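Long-range contacts in factor essential for expression of methicillin resistance (Staphylococcus aureus, PDB 1LRZ), which adds glycines 2 and 3 of the pentaglycine bridge of staphylococcal peptidoglycan, using glycyl-tRNA as the donor: residues Phe89-Ser94 against Ser136-Glu141; Glu199-Phe204 against Ala315-Ile320; Pro239-Asn244 against Leu311-Gly316. All coordinates share one frame; numbering follows the deposited sequence.

Interaction 1: residues Phe89-Ser94 against Ser136-Glu141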
ATOM      1  N   PHE A  89      23.149 -16.612  -8.994  1.00 22.09           N
ATOM      2  CA  PHE A  89      22.685 -16.207  -7.674  1.00 22.44           C
ATOM      3  C   PHE A  89      21.979 -17.307  -6.893  1.00 21.81           C
ATOM      4  O   PHE A  89      22.281 -17.530  -5.722  1.00 20.34           O
ATOM      5  CB  PHE A  89      21.744 -14.994  -7.752  1.00 19.41           C
ATOM      6  CG  PHE A  89      21.253 -14.539  -6.403  1.00 20.59           C
ATOM      7  CD1 PHE A  89      20.134 -15.121  -5.819  1.00 21.21           C
ATOM      8  CD2 PHE A  89      21.958 -13.584  -5.683  1.00 18.44           C
ATOM      9  CE1 PHE A  89      19.731 -14.763  -4.536  1.00 22.22           C
ATOM     10  CE2 PHE A  89      21.561 -13.221  -4.400  1.00 18.33           C
ATOM     11  CZ  PHE A  89      20.449 -13.810  -3.826  1.00 19.83           C
ATOM     12  N   PHE A  90      21.028 -17.985  -7.524  1.00 18.95           N
ATOM     13  CA  PHE A  90      20.297 -19.016  -6.812  1.00 20.32           C
ATOM     14  C   PHE A  90      21.121 -20.257  -6.494  1.00 21.18           C
ATOM     15  O   PHE A  90      20.876 -20.937  -5.500  1.00 22.92           O
ATOM     16  CB  PHE A  90      19.008 -19.358  -7.565  1.00 20.08           C
ATOM     17  CG  PHE A  90      17.941 -18.309  -7.410  1.00 19.66           C
ATOM     18  CD1 PHE A  90      17.710 -17.368  -8.407  1.00 19.91           C
ATOM     19  CD2 PHE A  90      17.214 -18.220  -6.223  1.00 21.19           C
ATOM     20  CE1 PHE A  90      16.772 -16.347  -8.223  1.00 17.93           C
ATOM     21  CE2 PHE A  90      16.277 -17.207  -6.025  1.00 21.64           C
ATOM     22  CZ  PHE A  90      16.053 -16.263  -7.034  1.00 22.09           C
ATOM     23  N   ASN A  91      22.121 -20.530  -7.319  1.00 23.95           N
ATOM     24  CA  ASN A  91      22.992 -21.669  -7.097  1.00 25.25           C
ATOM     25  C   ASN A  91      23.905 -21.321  -5.914  1.00 26.00           C
ATOM     26  O   ASN A  91      24.109 -22.134  -5.013  1.00 26.21           O
ATOM     27  CB  ASN A  91      23.823 -21.930  -8.350  1.00 30.09           C
ATOM     28  CG  ASN A  91      24.355 -23.339  -8.411  1.00 34.15           C
ATOM     29  OD1 ASN A  91      23.597 -24.299  -8.304  1.00 36.68           O
ATOM     30  ND2 ASN A  91      25.662 -23.475  -8.590  1.00 36.06           N
ATOM     31  N   GLU A  92      24.432 -20.102  -5.899  1.00 21.91           N
ATOM     32  CA  GLU A  92      25.308 -19.699  -4.812  1.00 23.15           C
ATOM     33  C   GLU A  92      24.539 -19.509  -3.511  1.00 24.76           C
ATOM     34  O   GLU A  92      25.098 -19.688  -2.428  1.00 25.65           O
ATOM     35  CB  GLU A  92      26.053 -18.416  -5.177  1.00 23.45           C
ATOM     36  CG  GLU A  92      27.019 -18.555  -6.355  1.00 26.99           C
ATOM     37  CD  GLU A  92      28.248 -19.378  -6.013  1.00 34.25           C
ATOM     38  OE1 GLU A  92      28.828 -19.155  -4.927  1.00 37.61           O
ATOM     39  OE2 GLU A  92      28.645 -20.236  -6.832  1.00 35.53           O
ATOM     40  N   LEU A  93      23.260 -19.150  -3.604  1.00 22.47           N
ATOM     41  CA  LEU A  93      22.452 -18.958  -2.400  1.00 22.54           C
ATOM     42  C   LEU A  93      22.263 -20.322  -1.727  1.00 21.78           C
ATOM     43  O   LEU A  93      22.274 -20.431  -0.498  1.00 19.64           O
ATOM     44  CB  LEU A  93      21.089 -18.354  -2.752  1.00 18.07           C
ATOM     45  CG  LEU A  93      20.090 -18.196  -1.603  1.00 17.76           C
ATOM     46  CD1 LEU A  93      20.675 -17.318  -0.492  1.00 20.46           C
ATOM     47  CD2 LEU A  93      18.813 -17.567  -2.147  1.00 16.97           C
ATOM     48  N   SER A  94      22.093 -21.351  -2.550  1.00 19.29           N
ATOM     49  CA  SER A  94      21.927 -22.711  -2.062  1.00 24.83           C
ATOM     50  C   SER A  94      23.191 -23.122  -1.308  1.00 24.26           C
ATOM     51  O   SER A  94      23.112 -23.633  -0.192  1.00 24.17           O
ATOM     52  CB  SER A  94      21.690 -23.672  -3.229  1.00 27.08           C
ATOM     53  OG  SER A  94      20.453 -23.399  -3.867  1.00 35.99           O
ATOM     54  N   SER A 136      13.074 -24.957 -11.019  1.00 24.60           N
ATOM     55  CA  SER A 136      12.884 -26.401 -10.957  1.00 26.05           C
ATOM     56  C   SER A 136      14.224 -27.117 -11.191  1.00 26.89           C
ATOM     57  O   SER A 136      14.593 -28.013 -10.434  1.00 25.16           O
ATOM     58  CB  SER A 136      11.868 -26.834 -12.015  1.00 28.99           C
ATOM     59  OG  SER A 136      11.521 -28.192 -11.850  1.00 29.79           O
ATOM     60  N   ASN A 137      14.951 -26.716 -12.233  1.00 24.23           N
ATOM     61  CA  ASN A 137      16.248 -27.325 -12.527  1.00 28.05           C
ATOM     62  C   ASN A 137      17.224 -27.193 -11.359  1.00 28.46           C
ATOM     63  O   ASN A 137      18.115 -28.022 -11.195  1.00 27.30           O
ATOM     64  CB  ASN A 137      16.888 -26.693 -13.763  1.00 29.44           C
ATOM     65  CG  ASN A 137      16.084 -26.927 -15.020  1.00 37.20           C
ATOM     66  OD1 ASN A 137      15.518 -28.004 -15.217  1.00 41.00           O
ATOM     67  ND2 ASN A 137      16.041 -25.924 -15.891  1.00 42.12           N
ATOM     68  N   LEU A 138      17.065 -26.139 -10.562  1.00 26.26           N
ATOM     69  CA  LEU A 138      17.937 -25.908  -9.417  1.00 25.33           C
ATOM     70  C   LEU A 138      17.401 -26.501  -8.110  1.00 23.37           C
ATOM     71  O   LEU A 138      17.963 -26.256  -7.044  1.00 25.73           O
ATOM     72  CB  LEU A 138      18.186 -24.404  -9.238  1.00 23.76           C
ATOM     73  CG  LEU A 138      19.003 -23.739 -10.344  1.00 25.92           C
ATOM     74  CD1 LEU A 138      19.243 -22.282 -10.002  1.00 25.60           C
ATOM     75  CD2 LEU A 138      20.341 -24.464 -10.491  1.00 29.87           C
ATOM     76  N   GLY A 139      16.320 -27.269  -8.186  1.00 22.19           N
ATOM     77  CA  GLY A 139      15.768 -27.873  -6.984  1.00 21.88           C
ATOM     78  C   GLY A 139      14.770 -27.021  -6.218  1.00 24.94           C
ATOM     79  O   GLY A 139      14.266 -27.433  -5.167  1.00 22.99           O
ATOM     80  N   PHE A 140      14.485 -25.825  -6.725  1.00 25.20           N
ATOM     81  CA  PHE A 140      13.511 -24.947  -6.074  1.00 24.09           C
ATOM     82  C   PHE A 140      12.128 -25.340  -6.591  1.00 25.09           C
ATOM     83  O   PHE A 140      11.759 -24.988  -7.708  1.00 25.45           O
ATOM     84  CB  PHE A 140      13.786 -23.469  -6.401  1.00 21.03           C
ATOM     85  CG  PHE A 140      14.999 -22.904  -5.711  1.00 21.24           C
ATOM     86  CD1 PHE A 140      16.268 -23.064  -6.258  1.00 19.49           C
ATOM     87  CD2 PHE A 140      14.872 -22.245  -4.493  1.00 21.80           C
ATOM     88  CE1 PHE A 140      17.399 -22.578  -5.602  1.00 19.25           C
ATOM     89  CE2 PHE A 140      15.992 -21.755  -3.825  1.00 19.21           C
ATOM     90  CZ  PHE A 140      17.256 -21.922  -4.378  1.00 20.21           C
ATOM     91  N   GLU A 141      11.372 -26.061  -5.770  1.00 26.60           N
ATOM     92  CA  GLU A 141      10.038 -26.536  -6.136  1.00 27.48           C
ATOM     93  C   GLU A 141       8.927 -25.515  -5.888  1.00 25.22           C
ATOM     94  O   GLU A 141       8.702 -25.075  -4.755  1.00 20.86           O
ATOM     95  CB  GLU A 141       9.740 -27.827  -5.372  1.00 31.86           C
ATOM     96  CG  GLU A 141      10.915 -28.810  -5.412  1.00 39.70           C
ATOM     97  CD  GLU A 141      10.676 -30.073  -4.600  1.00 46.38           C
ATOM     98  OE1 GLU A 141      10.325 -29.964  -3.399  1.00 48.62           O
ATOM     99  OE2 GLU A 141      10.847 -31.178  -5.167  1.00 51.27           O
TER
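Phe90 and Phe140 form a T-shaped pair: the edge of the Phe90 ring, led by CD2, points at one face of Phe140 and stands toward its rim, with the planes at 75° and the centroids 5.6 Å apart. The Phe90 ring carries Phe89 CD1 over the centre of one face; the Phe140 ring has Leu138 CB in plane at its edge. The Phe90 and Phe140 side chains cross at about a right angle. Next to the rings, Leu138 splits its branches: CD1 rests on Phe90 CB at 3.8 Å, while CD2 lies 3.9 Å from Asn91 OD1. Ser94 OG, held beside its backbone N (chi1 -66°), sits 3.6 Å from Phe140 CZ and donates within its own helix to Phe90 O at 3.0 Å, in the carbonyl plane. Phe90 O also accepts from Ser94 N, and this doubly gripped oxygen lies 3.8 Å from Phe140 CE1. In Ser136-Glu141 a Schellman motif, with Gly139 at the C-prime position (phi 87°), ends helix 130-137, and the chain goes on into strand 141-142. Lys399 NZ bonds to Leu138 O and weakly to Ser94 OG. Helix 83-98 thus packs against the loop after helix 130-137, with Phe90 and Phe140 both reaching Ile107 of strand 102-107 and Phe140 also touching Phe397 of strand 397-400.

Interaction 2: residues Glu199-Phe204 against Ala315-Ile320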
ATOM      1  N   GLU A 199       2.702   7.615  19.542  1.00 33.77           N
ATOM      2  CA  GLU A 199       1.770   7.785  20.650  1.00 35.91           C
ATOM      3  C   GLU A 199       0.303   7.822  20.231  1.00 35.69           C
ATOM      4  O   GLU A 199      -0.580   7.637  21.063  1.00 37.46           O
ATOM      5  CB  GLU A 199       2.119   9.031  21.485  1.00 37.21           C
ATOM      6  CG  GLU A 199       1.688  10.376  20.921  1.00 44.60           C
ATOM      7  CD  GLU A 199       2.445  10.772  19.669  1.00 49.48           C
ATOM      8  OE1 GLU A 199       3.428  10.081  19.319  1.00 53.14           O
ATOM      9  OE2 GLU A 199       2.057  11.782  19.041  1.00 51.26           O
ATOM     10  N   GLU A 200       0.032   8.042  18.948  1.00 35.06           N
ATOM     11  CA  GLU A 200      -1.357   8.070  18.489  1.00 35.67           C
ATOM     12  C   GLU A 200      -1.699   6.835  17.672  1.00 33.88           C
ATOM     13  O   GLU A 200      -2.772   6.756  17.066  1.00 31.35           O
ATOM     14  CB  GLU A 200      -1.626   9.312  17.649  1.00 36.78           C
ATOM     15  CG  GLU A 200      -1.190  10.595  18.307  1.00 42.19           C
ATOM     16  CD  GLU A 200      -1.683  11.808  17.562  1.00 42.80           C
ATOM     17  OE1 GLU A 200      -2.855  12.188  17.768  1.00 45.59           O
ATOM     18  OE2 GLU A 200      -0.906  12.372  16.764  1.00 48.32           O
ATOM     19  N   LEU A 201      -0.785   5.871  17.662  1.00 33.15           N
ATOM     20  CA  LEU A 201      -0.991   4.642  16.912  1.00 34.92           C
ATOM     21  C   LEU A 201      -2.323   3.974  17.267  1.00 35.16           C
ATOM     22  O   LEU A 201      -2.942   3.330  16.422  1.00 38.02           O
ATOM     23  CB  LEU A 201       0.184   3.685  17.139  1.00 35.10           C
ATOM     24  CG  LEU A 201       0.355   2.547  16.125  1.00 38.48           C
ATOM     25  CD1 LEU A 201       0.267   3.080  14.697  1.00 34.74           C
ATOM     26  CD2 LEU A 201       1.693   1.869  16.367  1.00 37.34           C
ATOM     27  N   PRO A 202      -2.785   4.118  18.522  1.00 35.01           N
ATOM     28  CA  PRO A 202      -4.068   3.484  18.855  1.00 35.15           C
ATOM     29  C   PRO A 202      -5.265   4.032  18.062  1.00 34.11           C
ATOM     30  O   PRO A 202      -6.271   3.332  17.898  1.00 32.67           O
ATOM     31  CB  PRO A 202      -4.195   3.706  20.367  1.00 36.02           C
ATOM     32  CG  PRO A 202      -3.291   4.888  20.641  1.00 39.77           C
ATOM     33  CD  PRO A 202      -2.117   4.624  19.733  1.00 34.25           C
ATOM     34  N   ILE A 203      -5.164   5.274  17.581  1.00 31.19           N
ATOM     35  CA  ILE A 203      -6.239   5.849  16.777  1.00 29.51           C
ATOM     36  C   ILE A 203      -6.332   5.010  15.505  1.00 30.15           C
ATOM     37  O   ILE A 203      -7.421   4.626  15.080  1.00 30.29           O
ATOM     38  CB  ILE A 203      -5.956   7.313  16.355  1.00 30.76           C
ATOM     39  CG1 ILE A 203      -5.881   8.220  17.583  1.00 33.42           C
ATOM     40  CG2 ILE A 203      -7.057   7.798  15.410  1.00 29.92           C
ATOM     41  CD1 ILE A 203      -5.677   9.687  17.238  1.00 31.11           C
ATOM     42  N   PHE A 204      -5.180   4.733  14.897  1.00 29.21           N
ATOM     43  CA  PHE A 204      -5.128   3.922  13.680  1.00 28.85           C
ATOM     44  C   PHE A 204      -5.663   2.528  13.994  1.00 28.83           C
ATOM     45  O   PHE A 204      -6.447   1.958  13.233  1.00 28.09           O
ATOM     46  CB  PHE A 204      -3.683   3.803  13.175  1.00 29.59           C
ATOM     47  CG  PHE A 204      -3.470   2.659  12.222  1.00 30.70           C
ATOM     48  CD1 PHE A 204      -3.934   2.732  10.908  1.00 28.70           C
ATOM     49  CD2 PHE A 204      -2.844   1.486  12.655  1.00 28.90           C
ATOM     50  CE1 PHE A 204      -3.785   1.647  10.035  1.00 29.37           C
ATOM     51  CE2 PHE A 204      -2.687   0.393  11.793  1.00 28.90           C
ATOM     52  CZ  PHE A 204      -3.159   0.473  10.477  1.00 29.40           C
ATOM     53  N   ALA A 315      -8.127   5.797   8.242  1.00 19.85           N
ATOM     54  CA  ALA A 315      -6.679   5.811   8.419  1.00 18.19           C
ATOM     55  C   ALA A 315      -6.034   4.708   7.598  1.00 18.31           C
ATOM     56  O   ALA A 315      -6.689   3.723   7.228  1.00 15.33           O
ATOM     57  CB  ALA A 315      -6.317   5.637   9.899  1.00 18.43           C
ATOM     58  N   GLY A 316      -4.748   4.887   7.312  1.00 15.60           N
ATOM     59  CA  GLY A 316      -4.013   3.906   6.542  1.00 17.15           C
ATOM     60  C   GLY A 316      -2.583   3.818   7.029  1.00 16.42           C
ATOM     61  O   GLY A 316      -2.047   4.767   7.617  1.00 15.24           O
ATOM     62  N   PHE A 317      -1.968   2.668   6.785  1.00 16.66           N
ATOM     63  CA  PHE A 317      -0.581   2.418   7.171  1.00 15.17           C
ATOM     64  C   PHE A 317       0.158   2.247   5.838  1.00 15.35           C
ATOM     65  O   PHE A 317      -0.108   1.298   5.094  1.00 14.94           O
ATOM     66  CB  PHE A 317      -0.498   1.132   7.986  1.00 19.32           C
ATOM     67  CG  PHE A 317       0.712   1.046   8.857  1.00 21.64           C
ATOM     68  CD1 PHE A 317       0.752   1.710  10.080  1.00 21.78           C
ATOM     69  CD2 PHE A 317       1.806   0.284   8.471  1.00 22.08           C
ATOM     70  CE1 PHE A 317       1.863   1.612  10.909  1.00 21.09           C
ATOM     71  CE2 PHE A 317       2.926   0.183   9.298  1.00 24.06           C
ATOM     72  CZ  PHE A 317       2.946   0.850  10.521  1.00 18.14           C
ATOM     73  N   PHE A 318       1.081   3.158   5.541  1.00 16.69           N
ATOM     74  CA  PHE A 318       1.791   3.135   4.268  1.00 15.65           C
ATOM     75  C   PHE A 318       3.302   2.980   4.333  1.00 17.89           C
ATOM     76  O   PHE A 318       3.964   3.599   5.166  1.00 17.74           O
ATOM     77  CB  PHE A 318       1.521   4.427   3.491  1.00 16.79           C
ATOM     78  CG  PHE A 318       0.126   4.551   2.945  1.00 17.45           C
ATOM     79  CD1 PHE A 318      -0.940   4.875   3.776  1.00 14.78           C
ATOM     80  CD2 PHE A 318      -0.113   4.366   1.578  1.00 14.48           C
ATOM     81  CE1 PHE A 318      -2.233   5.012   3.265  1.00 16.61           C
ATOM     82  CE2 PHE A 318      -1.393   4.497   1.052  1.00 15.59           C
ATOM     83  CZ  PHE A 318      -2.464   4.823   1.900  1.00 17.11           C
ATOM     84  N   PHE A 319       3.844   2.165   3.428  1.00 16.35           N
ATOM     85  CA  PHE A 319       5.293   1.996   3.321  1.00 16.62           C
ATOM     86  C   PHE A 319       5.739   2.830   2.118  1.00 18.95           C
ATOM     87  O   PHE A 319       5.097   2.814   1.054  1.00 18.68           O
ATOM     88  CB  PHE A 319       5.648   0.521   3.143  1.00 17.42           C
ATOM     89  CG  PHE A 319       5.303  -0.316   4.342  1.00 18.08           C
ATOM     90  CD1 PHE A 319       4.673  -1.547   4.194  1.00 19.20           C
ATOM     91  CD2 PHE A 319       5.564   0.155   5.629  1.00 20.25           C
ATOM     92  CE1 PHE A 319       4.304  -2.298   5.313  1.00 20.18           C
ATOM     93  CE2 PHE A 319       5.200  -0.596   6.757  1.00 22.67           C
ATOM     94  CZ  PHE A 319       4.567  -1.820   6.596  1.00 22.46           C
ATOM     95  N   ILE A 320       6.829   3.571   2.289  1.00 18.33           N
ATOM     96  CA  ILE A 320       7.310   4.448   1.237  1.00 18.16           C
ATOM     97  C   ILE A 320       8.761   4.182   0.881  1.00 19.52           C
ATOM     98  O   ILE A 320       9.657   4.323   1.708  1.00 18.79           O
ATOM     99  CB  ILE A 320       7.166   5.946   1.655  1.00 22.69           C
ATOM    100  CG1 ILE A 320       5.697   6.269   1.967  1.00 23.93           C
ATOM    101  CG2 ILE A 320       7.688   6.860   0.557  1.00 17.98           C
ATOM    102  CD1 ILE A 320       5.268   5.851   3.346  1.00 28.71           C
TER
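Leu201 and Phe204 of helix 201-207 pack against Ala315-Phe317 of strand 310-320: a helix laid on one face of a mixed beta-sheet by apolar side chains. Leu201 comes first, its CD1 reaching the edge of the Phe317 ring near the ring plane, 4.4 Å from Phe317 CE1. Three residues on, about one helical turn, Phe204 carries most of the contact. Its CG is anti to the backbone N (chi1 161°), and the ring beyond it spans three strand residues. Phe204 CD1 meets Ala315 CB at 3.9 Å, with the methyl group at the ring edge near its plane. Phe204 CE1 passes 3.9 Å from Gly316 C, beside backbone without a side chain. Phe317 CD1 lies over one face of the Phe204 ring, displaced toward the rim. The two phenylalanine side chains cross at about a right angle, yet their ring planes differ by only 39°, an oblique pair with centroids 5.4 Å apart. Tyr225 of helix 222-232 makes edge-to-face pairs with both rings, and Val238 of the neighbouring strand touches both. At the far end of the Phe204 ring, Phe204 CZ rests against Phe317 CB at 3.7 Å.

Interaction 3: residues Pro239-Asn244 against Leu311-Gly316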
ATOM      1  N   PRO A 239      -1.289   8.138   7.571  1.00 17.15           N
ATOM      2  CA  PRO A 239      -2.250   9.229   7.404  1.00 18.39           C
ATOM      3  C   PRO A 239      -3.594   8.931   8.070  1.00 19.32           C
ATOM      4  O   PRO A 239      -4.081   7.801   8.035  1.00 18.17           O
ATOM      5  CB  PRO A 239      -2.373   9.354   5.887  1.00 18.80           C
ATOM      6  CG  PRO A 239      -2.125   7.928   5.406  1.00 17.30           C
ATOM      7  CD  PRO A 239      -0.973   7.494   6.279  1.00 18.18           C
ATOM      8  N   LEU A 240      -4.167   9.957   8.691  1.00 20.95           N
ATOM      9  CA  LEU A 240      -5.466   9.874   9.347  1.00 19.20           C
ATOM     10  C   LEU A 240      -6.357  10.976   8.765  1.00 20.72           C
ATOM     11  O   LEU A 240      -5.985  12.155   8.778  1.00 18.64           O
ATOM     12  CB  LEU A 240      -5.345  10.098  10.867  1.00 17.42           C
ATOM     13  CG  LEU A 240      -6.709  10.404  11.535  1.00 21.17           C
ATOM     14  CD1 LEU A 240      -7.530   9.115  11.622  1.00 18.36           C
ATOM     15  CD2 LEU A 240      -6.531  11.022  12.926  1.00 18.81           C
ATOM     16  N   ALA A 241      -7.513  10.591   8.233  1.00 16.37           N
ATOM     17  CA  ALA A 241      -8.462  11.562   7.704  1.00 14.33           C
ATOM     18  C   ALA A 241      -9.316  11.867   8.924  1.00 18.31           C
ATOM     19  O   ALA A 241      -9.695  10.946   9.668  1.00 14.24           O
ATOM     20  CB  ALA A 241      -9.318  10.932   6.600  1.00 13.47           C
ATOM     21  N   TYR A 242      -9.629  13.140   9.133  1.00 18.48           N
ATOM     22  CA  TYR A 242     -10.402  13.519  10.305  1.00 22.94           C
ATOM     23  C   TYR A 242     -11.081  14.872  10.132  1.00 23.22           C
ATOM     24  O   TYR A 242     -10.825  15.605   9.177  1.00 22.93           O
ATOM     25  CB  TYR A 242      -9.465  13.604  11.503  1.00 19.66           C
ATOM     26  CG  TYR A 242      -8.516  14.774  11.382  1.00 24.04           C
ATOM     27  CD1 TYR A 242      -8.839  16.018  11.934  1.00 25.15           C
ATOM     28  CD2 TYR A 242      -7.333  14.664  10.642  1.00 23.21           C
ATOM     29  CE1 TYR A 242      -8.013  17.127  11.754  1.00 26.56           C
ATOM     30  CE2 TYR A 242      -6.499  15.768  10.450  1.00 27.93           C
ATOM     31  CZ  TYR A 242      -6.846  16.996  11.010  1.00 28.93           C
ATOM     32  OH  TYR A 242      -6.032  18.092  10.825  1.00 27.35           O
ATOM     33  N   ILE A 243     -11.944  15.198  11.082  1.00 26.47           N
ATOM     34  CA  ILE A 243     -12.626  16.475  11.068  1.00 25.70           C
ATOM     35  C   ILE A 243     -12.343  17.152  12.399  1.00 25.00           C
ATOM     36  O   ILE A 243     -12.492  16.531  13.451  1.00 24.42           O
ATOM     37  CB  ILE A 243     -14.150  16.313  10.950  1.00 29.27           C
ATOM     38  CG1 ILE A 243     -14.512  15.658   9.612  1.00 31.50           C
ATOM     39  CG2 ILE A 243     -14.821  17.680  11.097  1.00 25.97           C
ATOM     40  CD1 ILE A 243     -16.001  15.365   9.457  1.00 33.03           C
ATOM     41  N   ASN A 244     -11.911  18.407  12.334  1.00 24.01           N
ATOM     42  CA  ASN A 244     -11.663  19.230  13.514  1.00 24.38           C
ATOM     43  C   ASN A 244     -12.927  20.087  13.509  1.00 23.19           C
ATOM     44  O   ASN A 244     -13.081  20.960  12.655  1.00 19.93           O
ATOM     45  CB  ASN A 244     -10.424  20.110  13.304  1.00 24.91           C
ATOM     46  CG  ASN A 244     -10.168  21.047  14.469  1.00 27.27           C
ATOM     47  OD1 ASN A 244      -9.024  21.212  14.906  1.00 32.18           O
ATOM     48  ND2 ASN A 244     -11.227  21.669  14.975  1.00 25.12           N
ATOM     49  N   LEU A 311     -12.867  14.210  15.084  1.00 29.76           N
ATOM     50  CA  LEU A 311     -13.517  12.968  14.709  1.00 28.08           C
ATOM     51  C   LEU A 311     -12.661  12.245  13.674  1.00 27.46           C
ATOM     52  O   LEU A 311     -12.550  12.683  12.523  1.00 24.91           O
ATOM     53  CB  LEU A 311     -14.907  13.226  14.120  1.00 28.84           C
ATOM     54  CG  LEU A 311     -15.646  11.929  13.764  1.00 32.23           C
ATOM     55  CD1 LEU A 311     -15.897  11.134  15.037  1.00 31.46           C
ATOM     56  CD2 LEU A 311     -16.958  12.231  13.054  1.00 32.76           C
ATOM     57  N   PRO A 312     -12.010  11.146  14.081  1.00 27.71           N
ATOM     58  CA  PRO A 312     -11.177  10.388  13.142  1.00 24.96           C
ATOM     59  C   PRO A 312     -12.146   9.579  12.298  1.00 25.86           C
ATOM     60  O   PRO A 312     -13.060   8.963  12.849  1.00 25.36           O
ATOM     61  CB  PRO A 312     -10.323   9.518  14.059  1.00 22.94           C
ATOM     62  CG  PRO A 312     -11.247   9.251  15.214  1.00 29.49           C
ATOM     63  CD  PRO A 312     -11.904  10.602  15.450  1.00 28.99           C
ATOM     64  N   ILE A 313     -11.973   9.579  10.977  1.00 20.84           N
ATOM     65  CA  ILE A 313     -12.904   8.835  10.131  1.00 22.03           C
ATOM     66  C   ILE A 313     -12.310   7.754   9.223  1.00 21.78           C
ATOM     67  O   ILE A 313     -13.033   6.882   8.740  1.00 20.39           O
ATOM     68  CB  ILE A 313     -13.740   9.803   9.291  1.00 21.88           C
ATOM     69  CG1 ILE A 313     -12.831  10.667   8.420  1.00 19.69           C
ATOM     70  CG2 ILE A 313     -14.571  10.696  10.228  1.00 22.29           C
ATOM     71  CD1 ILE A 313     -13.593  11.470   7.376  1.00 19.42           C
ATOM     72  N   SER A 314     -11.000   7.804   8.994  1.00 20.12           N
ATOM     73  CA  SER A 314     -10.342   6.803   8.155  1.00 19.01           C
ATOM     74  C   SER A 314      -8.835   6.914   8.373  1.00 20.12           C
ATOM     75  O   SER A 314      -8.322   7.993   8.669  1.00 17.21           O
ATOM     76  CB  SER A 314     -10.690   7.047   6.675  1.00 20.75           C
ATOM     77  OG  SER A 314     -10.255   5.979   5.843  1.00 24.07           O
ATOM     78  N   ALA A 315      -8.127   5.797   8.242  1.00 19.85           N
ATOM     79  CA  ALA A 315      -6.679   5.811   8.419  1.00 18.19           C
ATOM     80  C   ALA A 315      -6.034   4.708   7.598  1.00 18.31           C
ATOM     81  O   ALA A 315      -6.689   3.723   7.228  1.00 15.33           O
ATOM     82  CB  ALA A 315      -6.317   5.637   9.899  1.00 18.43           C
ATOM     83  N   GLY A 316      -4.748   4.887   7.312  1.00 15.60           N
ATOM     84  CA  GLY A 316      -4.013   3.906   6.542  1.00 17.15           C
ATOM     85  C   GLY A 316      -2.583   3.818   7.029  1.00 16.42           C
ATOM     86  O   GLY A 316      -2.047   4.767   7.617  1.00 15.24           O
TER
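Ala241 and the pair Ile313-Ser314 form a classic beta bulge, where two residues of strand 311-316 face one residue of the antiparallel strand 239-244. Ala241 O accepts a nearly straight bond from Ile313 N (3.0 Å, 175° at the hydrogen) and a weak one from Ser314 N at 3.5 Å, while Ala241 N donates to Ser314 O at 2.8 Å. Past the bulge Ile243 and Leu311 exchange two backbone bonds; at the other end Gly316 N donates to Pro239 O, and Pro239, lacking an N-H, returns none to Gly316 O. Leu240 pairs with Ala315 on one side of the bulge; past the one-residue shift Tyr242 pairs with Pro312, both non-hydrogen-bonded pairs. Leu240 and Pro312 lie side by side on one face, CD1 of Leu240 3.7 Å from Pro312 CB; Leu240 CD1 is also 3.3 Å from Ser314 O. On the other face Ile243 lies beside Leu311, and Ala241 beside Ser314. Ile313 sets CG1 between its backbone N and carbonyl carbon (chi1 59°), placing it 4.0 Å from Ala241 CB. The hydroxyl of Ser314 finds its partners one strand further, at Thr332 OG1 and Gly331 O. Strand 236-244 thus lies between 310-320 and the outermost strand 192-195, joined to the latter through backbone hydrogen bonds of Leu240 with Arg194 and Tyr242 with Lys192. Phe207 of helix 201-207 touches Leu240, Pro312 and Ala315 on one face; Val345 of helix 341-355 touches Ala241 and Ser314 on the other.

In the fold
Interactions 2 and 3 share Ala315 and Gly316 of strand 310-320, and touch where Ile203 CG2 meets Pro312 CB at 3.9 Å. Interaction 3 knits that strand to its neighbour through backbone hydrogen bonds, whereas interaction 2 lays a helix on the sheet by apolar side-chain packing, part of it against strand backbone. Interaction 1, centred about 47 Å from the centre of interaction 3, lies across the chain's centre from it, beside the seven-stranded sheet; an edge-to-face ring pair and aliphatic contacts join a helix to the loop after another. All three are largely buried, but interaction 1 includes partly exposed Leu138 and Asn91 and interaction 3 Tyr242 and Pro312, while every touching residue of interaction 2 is buried.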